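Local coordinates for protein dipeptidase (Streptococcus thermophilus, PDB 3PEB) that probably acts as a manganese-dependent dipeptidase of the peptidase M24B family, represented here by its N-terminal creatinase/prolidase-type domain, at residues A22-L33 and F123-R134. Sequence-based numbering, arbitrary orientation.
With EDO (1,2-ethanediol), chain J.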
loop_
_atom_site.group_PDB
_atom_site.type_symbol
_atom_site.label_atom_id
_atom_site.label_comp_id
_atom_site.label_asym_id
_atom_site.label_seq_id
_atom_site.Cartn_x
_atom_site.Cartn_y
_atom_site.Cartn_z
ATOM N N ALA A 22 1.606 5.503 3.887
ATOM C CA ALA A 22 1.523 4.139 4.434
ATOM C C ALA A 22 1.478 3.142 3.274
ATOM O O ALA A 22 0.709 3.309 2.318
ATOM C CB ALA A 22 0.258 3.934 5.339
ATOM N N ILE A 23 2.256 2.074 3.403
ATOM C CA ILE A 23 2.223 0.972 2.441
ATOM C C ILE A 23 1.622 -0.213 3.160
ATOM O O ILE A 23 2.237 -0.779 4.068
ATOM C CB ILE A 23 3.642 0.602 1.902
ATOM C CG1 ILE A 23 4.283 1.817 1.239
ATOM C CG2 ILE A 23 3.539 -0.593 0.894
ATOM C CD1 ILE A 23 5.742 1.583 0.737
ATOM N N VAL A 24 0.410 -0.576 2.752
ATOM C CA VAL A 24 -0.358 -1.638 3.366
ATOM C C VAL A 24 -0.201 -2.875 2.493
ATOM O O VAL A 24 -0.461 -2.826 1.289
ATOM C CB VAL A 24 -1.851 -1.217 3.512
ATOM C CG1 VAL A 24 -2.725 -2.367 4.068
ATOM C CG2 VAL A 24 -1.969 0.012 4.445
ATOM N N SER A 25 0.243 -3.971 3.111
ATOM C CA SER A 25 0.531 -5.197 2.409
ATOM C C SER A 25 -0.304 -6.398 2.833
ATOM O O SER A 25 -0.440 -7.343 2.045
ATOM C CB SER A 25 2.014 -5.571 2.574
ATOM O OG SER A 25 2.359 -5.667 3.932
ATOM N N ASP A 26 -0.828 -6.403 4.055
ATOM C CA ASP A 26 -1.560 -7.543 4.567
ATOM C C ASP A 26 -2.917 -7.545 3.891
ATOM O O ASP A 26 -3.641 -6.544 3.977
ATOM C CB ASP A 26 -1.718 -7.413 6.101
ATOM C CG ASP A 26 -2.328 -8.634 6.730
ATOM O OD1 ASP A 26 -2.996 -9.425 6.025
ATOM O OD2 ASP A 26 -2.086 -8.838 7.933
ATOM N N PRO A 27 -3.268 -8.645 3.179
ATOM C CA PRO A 27 -4.587 -8.692 2.532
ATOM C C PRO A 27 -5.757 -8.476 3.472
ATOM O O PRO A 27 -6.784 -7.885 3.084
ATOM C CB PRO A 27 -4.632 -10.117 1.921
ATOM C CG PRO A 27 -3.162 -10.433 1.674
ATOM C CD PRO A 27 -2.477 -9.872 2.905
ATOM N N VAL A 28 -5.612 -8.909 4.715
ATOM C CA VAL A 28 -6.650 -8.691 5.727
ATOM C C VAL A 28 -6.831 -7.180 5.982
ATOM O O VAL A 28 -7.963 -6.679 6.049
ATOM C CB VAL A 28 -6.315 -9.459 7.018
ATOM C CG1 VAL A 28 -7.311 -9.137 8.116
ATOM C CG2 VAL A 28 -6.280 -11.002 6.734
ATOM N N THR A 29 -5.728 -6.450 6.078
ATOM C CA THR A 29 -5.762 -4.986 6.275
ATOM C C THR A 29 -6.291 -4.272 5.038
ATOM O O THR A 29 -7.073 -3.304 5.173
ATOM C CB THR A 29 -4.368 -4.415 6.616
ATOM O OG1 THR A 29 -3.761 -5.200 7.655
ATOM C CG2 THR A 29 -4.424 -2.919 7.030
ATOM N N VAL A 30 -5.874 -4.714 3.832
ATOM C CA VAL A 30 -6.404 -4.103 2.623
ATOM C C VAL A 30 -7.941 -4.219 2.621
ATOM O O VAL A 30 -8.641 -3.252 2.371
ATOM C CB VAL A 30 -5.803 -4.698 1.343
ATOM C CG1 VAL A 30 -6.544 -4.164 0.126
ATOM C CG2 VAL A 30 -4.294 -4.358 1.218
ATOM N N ASN A 31 -8.462 -5.411 2.880
ATOM C CA ASN A 31 -9.914 -5.628 2.929
ATOM C C ASN A 31 -10.569 -4.792 4.030
ATOM O O ASN A 31 -11.621 -4.167 3.827
ATOM C CB ASN A 31 -10.226 -7.127 3.104
ATOM C CG ASN A 31 -11.716 -7.437 2.996
ATOM O OD1 ASN A 31 -12.399 -6.961 2.105
ATOM N ND2 ASN A 31 -12.213 -8.241 3.918
ATOM N N TYR A 32 -9.940 -4.765 5.196
ATOM C CA TYR A 32 -10.447 -3.966 6.317
ATOM C C TYR A 32 -10.602 -2.485 5.947
ATOM O O TYR A 32 -11.654 -1.895 6.189
ATOM C CB TYR A 32 -9.539 -4.140 7.536
ATOM C CG TYR A 32 -9.845 -3.213 8.680
ATOM C CD1 TYR A 32 -10.998 -3.372 9.451
ATOM C CD2 TYR A 32 -8.985 -2.168 8.989
ATOM C CE1 TYR A 32 -11.277 -2.504 10.501
ATOM C CE2 TYR A 32 -9.250 -1.301 10.032
ATOM C CZ TYR A 32 -10.397 -1.464 10.785
ATOM O OH TYR A 32 -10.643 -0.596 11.833
ATOM N N LEU A 33 -9.590 -1.922 5.280
ATOM C CA LEU A 33 -9.572 -0.507 4.964
ATOM C C LEU A 33 -10.420 -0.134 3.744
ATOM O O LEU A 33 -10.858 1.001 3.648
ATOM C CB LEU A 33 -8.147 -0.032 4.694
ATOM C CG LEU A 33 -7.160 -0.081 5.849
ATOM C CD1 LEU A 33 -5.751 0.293 5.370
ATOM C CD2 LEU A 33 -7.638 0.813 6.994
ATOM N N PHE A 123 11.729 3.639 6.963
ATOM C CA PHE A 123 10.519 2.903 7.234
ATOM C C PHE A 123 10.271 2.755 8.738
ATOM O O PHE A 123 11.193 2.504 9.536
ATOM C CB PHE A 123 10.564 1.523 6.584
ATOM C CG PHE A 123 10.349 1.534 5.096
ATOM C CD1 PHE A 123 11.367 1.894 4.228
ATOM C CD2 PHE A 123 9.146 1.110 4.571
ATOM C CE1 PHE A 123 11.163 1.869 2.845
ATOM C CE2 PHE A 123 8.929 1.078 3.181
ATOM C CZ PHE A 123 9.935 1.470 2.330
ATOM N N GLU A 124 9.003 2.868 9.099
ATOM C CA GLU A 124 8.518 2.713 10.462
ATOM C C GLU A 124 7.353 1.747 10.449
ATOM O O GLU A 124 6.752 1.523 9.407
ATOM C CB GLU A 124 8.048 4.045 11.044
ATOM C CG GLU A 124 9.149 5.109 11.217
ATOM C CD GLU A 124 10.162 4.785 12.304
ATOM O OE1 GLU A 124 9.925 3.858 13.118
ATOM O OE2 GLU A 124 11.212 5.474 12.341
ATOM N N ASN A 125 7.046 1.178 11.612
ATOM C CA ASN A 125 6.083 0.079 11.732
ATOM C C ASN A 125 4.625 0.559 11.950
ATOM O O ASN A 125 4.329 1.202 12.935
ATOM C CB ASN A 125 6.475 -0.806 12.905
ATOM C CG ASN A 125 5.734 -2.113 12.936
ATOM O OD1 ASN A 125 5.001 -2.462 12.002
ATOM N ND2 ASN A 125 5.979 -2.898 14.006
ATOM N N LEU A 126 3.759 0.211 11.010
ATOM C CA LEU A 126 2.320 0.506 11.018
ATOM C C LEU A 126 1.500 -0.534 11.751
ATOM O O LEU A 126 0.332 -0.287 12.073
ATOM C CB LEU A 126 1.808 0.556 9.581
ATOM C CG LEU A 126 0.399 1.127 9.323
ATOM C CD1 LEU A 126 0.319 2.605 9.759
ATOM C CD2 LEU A 126 0.086 0.958 7.840
ATOM N N THR A 127 2.078 -1.710 12.019
ATOM C CA THR A 127 1.285 -2.812 12.533
ATOM C C THR A 127 0.578 -2.493 13.860
ATOM O O THR A 127 -0.599 -2.838 14.036
ATOM C CB THR A 127 2.127 -4.141 12.616
ATOM O OG1 THR A 127 2.343 -4.656 11.294
ATOM C CG2 THR A 127 1.360 -5.191 13.440
ATOM N N PRO A 128 1.273 -1.839 14.806
ATOM C CA PRO A 128 0.604 -1.510 16.064
ATOM C C PRO A 128 -0.648 -0.626 15.874
ATOM O O PRO A 128 -1.693 -0.890 16.480
ATOM C CB PRO A 128 1.693 -0.784 16.854
ATOM C CG PRO A 128 2.980 -1.413 16.361
ATOM C CD PRO A 128 2.726 -1.573 14.874
ATOM N N PHE A 129 -0.557 0.360 14.989
ATOM C CA PHE A 129 -1.710 1.188 14.698
ATOM C C PHE A 129 -2.860 0.386 14.079
ATOM O O PHE A 129 -4.038 0.576 14.477
ATOM C CB PHE A 129 -1.347 2.373 13.835
ATOM C CG PHE A 129 -2.508 3.316 13.632
ATOM C CD1 PHE A 129 -3.031 4.004 14.712
ATOM C CD2 PHE A 129 -3.113 3.459 12.391
ATOM C CE1 PHE A 129 -4.137 4.862 14.557
ATOM C CE2 PHE A 129 -4.220 4.324 12.237
ATOM C CZ PHE A 129 -4.713 5.006 13.316
ATOM N N ILE A 130 -2.546 -0.536 13.161
ATOM C CA ILE A 130 -3.592 -1.355 12.561
ATOM C C ILE A 130 -4.328 -2.158 13.650
ATOM O O ILE A 130 -5.560 -2.195 13.656
ATOM C CB ILE A 130 -3.079 -2.268 11.427
ATOM C CG1 ILE A 130 -2.502 -1.447 10.257
ATOM C CG2 ILE A 130 -4.184 -3.224 10.937
ATOM C CD1 ILE A 130 -3.388 -0.357 9.708
ATOM N N HIS A 131 -3.587 -2.776 14.576
ATOM C CA HIS A 131 -4.222 -3.501 15.682
ATOM C C HIS A 131 -5.093 -2.570 16.541
ATOM O O HIS A 131 -6.207 -2.932 16.921
ATOM C CB HIS A 131 -3.172 -4.213 16.545
ATOM C CG HIS A 131 -2.507 -5.370 15.862
ATOM N ND1 HIS A 131 -3.181 -6.233 15.025
ATOM C CD2 HIS A 131 -1.231 -5.823 15.920
ATOM C CE1 HIS A 131 -2.341 -7.151 14.572
ATOM N NE2 HIS A 131 -1.155 -6.929 15.109
ATOM N N LYS A 132 -4.590 -1.371 16.824
ATOM C CA LYS A 132 -5.324 -0.374 17.610
ATOM C C LYS A 132 -6.665 -0.026 16.938
ATOM O O LYS A 132 -7.698 0.060 17.608
ATOM C CB LYS A 132 -4.480 0.888 17.754
ATOM C CG LYS A 132 -4.874 1.839 18.858
ATOM C CD LYS A 132 -3.839 2.980 18.981
ATOM C CE LYS A 132 -3.816 3.606 20.388
ATOM N NZ LYS A 132 -5.021 4.448 20.646
HETATM N N MSE A 133 -6.650 0.142 15.614
HETATM C CA MSE A 133 -7.870 0.469 14.876
HETATM C C MSE A 133 -8.945 -0.591 15.058
HETATM O O MSE A 133 -10.133 -0.277 15.059
HETATM C CB MSE A 133 -7.595 0.615 13.379
HETATM C CG MSE A 133 -6.906 1.881 12.994
HETATM SE SE MSE A 133 -6.757 1.973 11.039
HETATM C CE MSE A 133 -8.596 2.505 10.681
ATOM N N ARG A 134 -8.505 -1.842 15.182
ATOM C CA ARG A 134 -9.385 -3.003 15.281
ATOM C C ARG A 134 -9.396 -3.583 16.687
ATOM O O ARG A 134 -10.262 -3.216 17.509
ATOM C CB ARG A 134 -8.914 -4.071 14.300
ATOM C CG ARG A 134 -8.720 -3.545 12.904
ATOM C CD ARG A 134 -7.980 -4.507 12.014
ATOM N NE ARG A 134 -8.618 -5.823 12.013
ATOM C CZ ARG A 134 -8.200 -6.842 11.276
ATOM N NH1 ARG A 134 -7.162 -6.685 10.468
ATOM N NH2 ARG A 134 -8.825 -8.016 11.342
HETATM C C1 EDO J . 15.327 1.371 7.279
HETATM O O1 EDO J . 14.197 2.224 7.082
HETATM C C2 EDO J . 16.233 1.501 6.059
HETATM O O2 EDO J . 15.623 2.359 5.075
#
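Tyr32 and Arg134 lie against each other where two strand-to-helix units of the creatinase/prolidase N-terminal domain, 22-33 and 123-134, pack side by side. Their strands are parallel but not neighbours, since strand 96-102 runs between them in the mixed sheet; the helices they lead into approach at 49°, their axes 11.9 Å apart. The Arg134 chain slides past the phenol in the opposite direction, its CG over one ring face in a CH-pi contact, 3.7 Å from the Tyr32 ring centroid. A bend at chi3 then swings the guanidinium toward Val28, its plane 20° from that of the ring; any cation-pi attraction is long and weak. Selenomethionine Met133 puts CE obliquely beside the same ring, 3.9 Å from Tyr32 CE2, and crosses Leu33 at about a right angle. Deeper in, Thr29 and Ile130 meet tip to tip, Thr29 CG2 3.8 Å from Ile130 CD1, while Thr29 OG1 is hydrogen-bonded to Glu103. With CG anti to the backbone N (chi1 -168°), Leu126 rests CD2 on both Ala22 CB (3.9 Å) and Val24 CG2 (4.1 Å). Ile10 of helix 6-16 touches both Ala22 and Ile130. Capping bonds run from Val28 N to Asp26 OD1 and, in the turn leading into the second helix, from Thr127 N to Asn125 OD1. On the exposed side of the contact, Val28 CG1 sits at the guanidinium edge, 3.4 Å from Arg134 NH1.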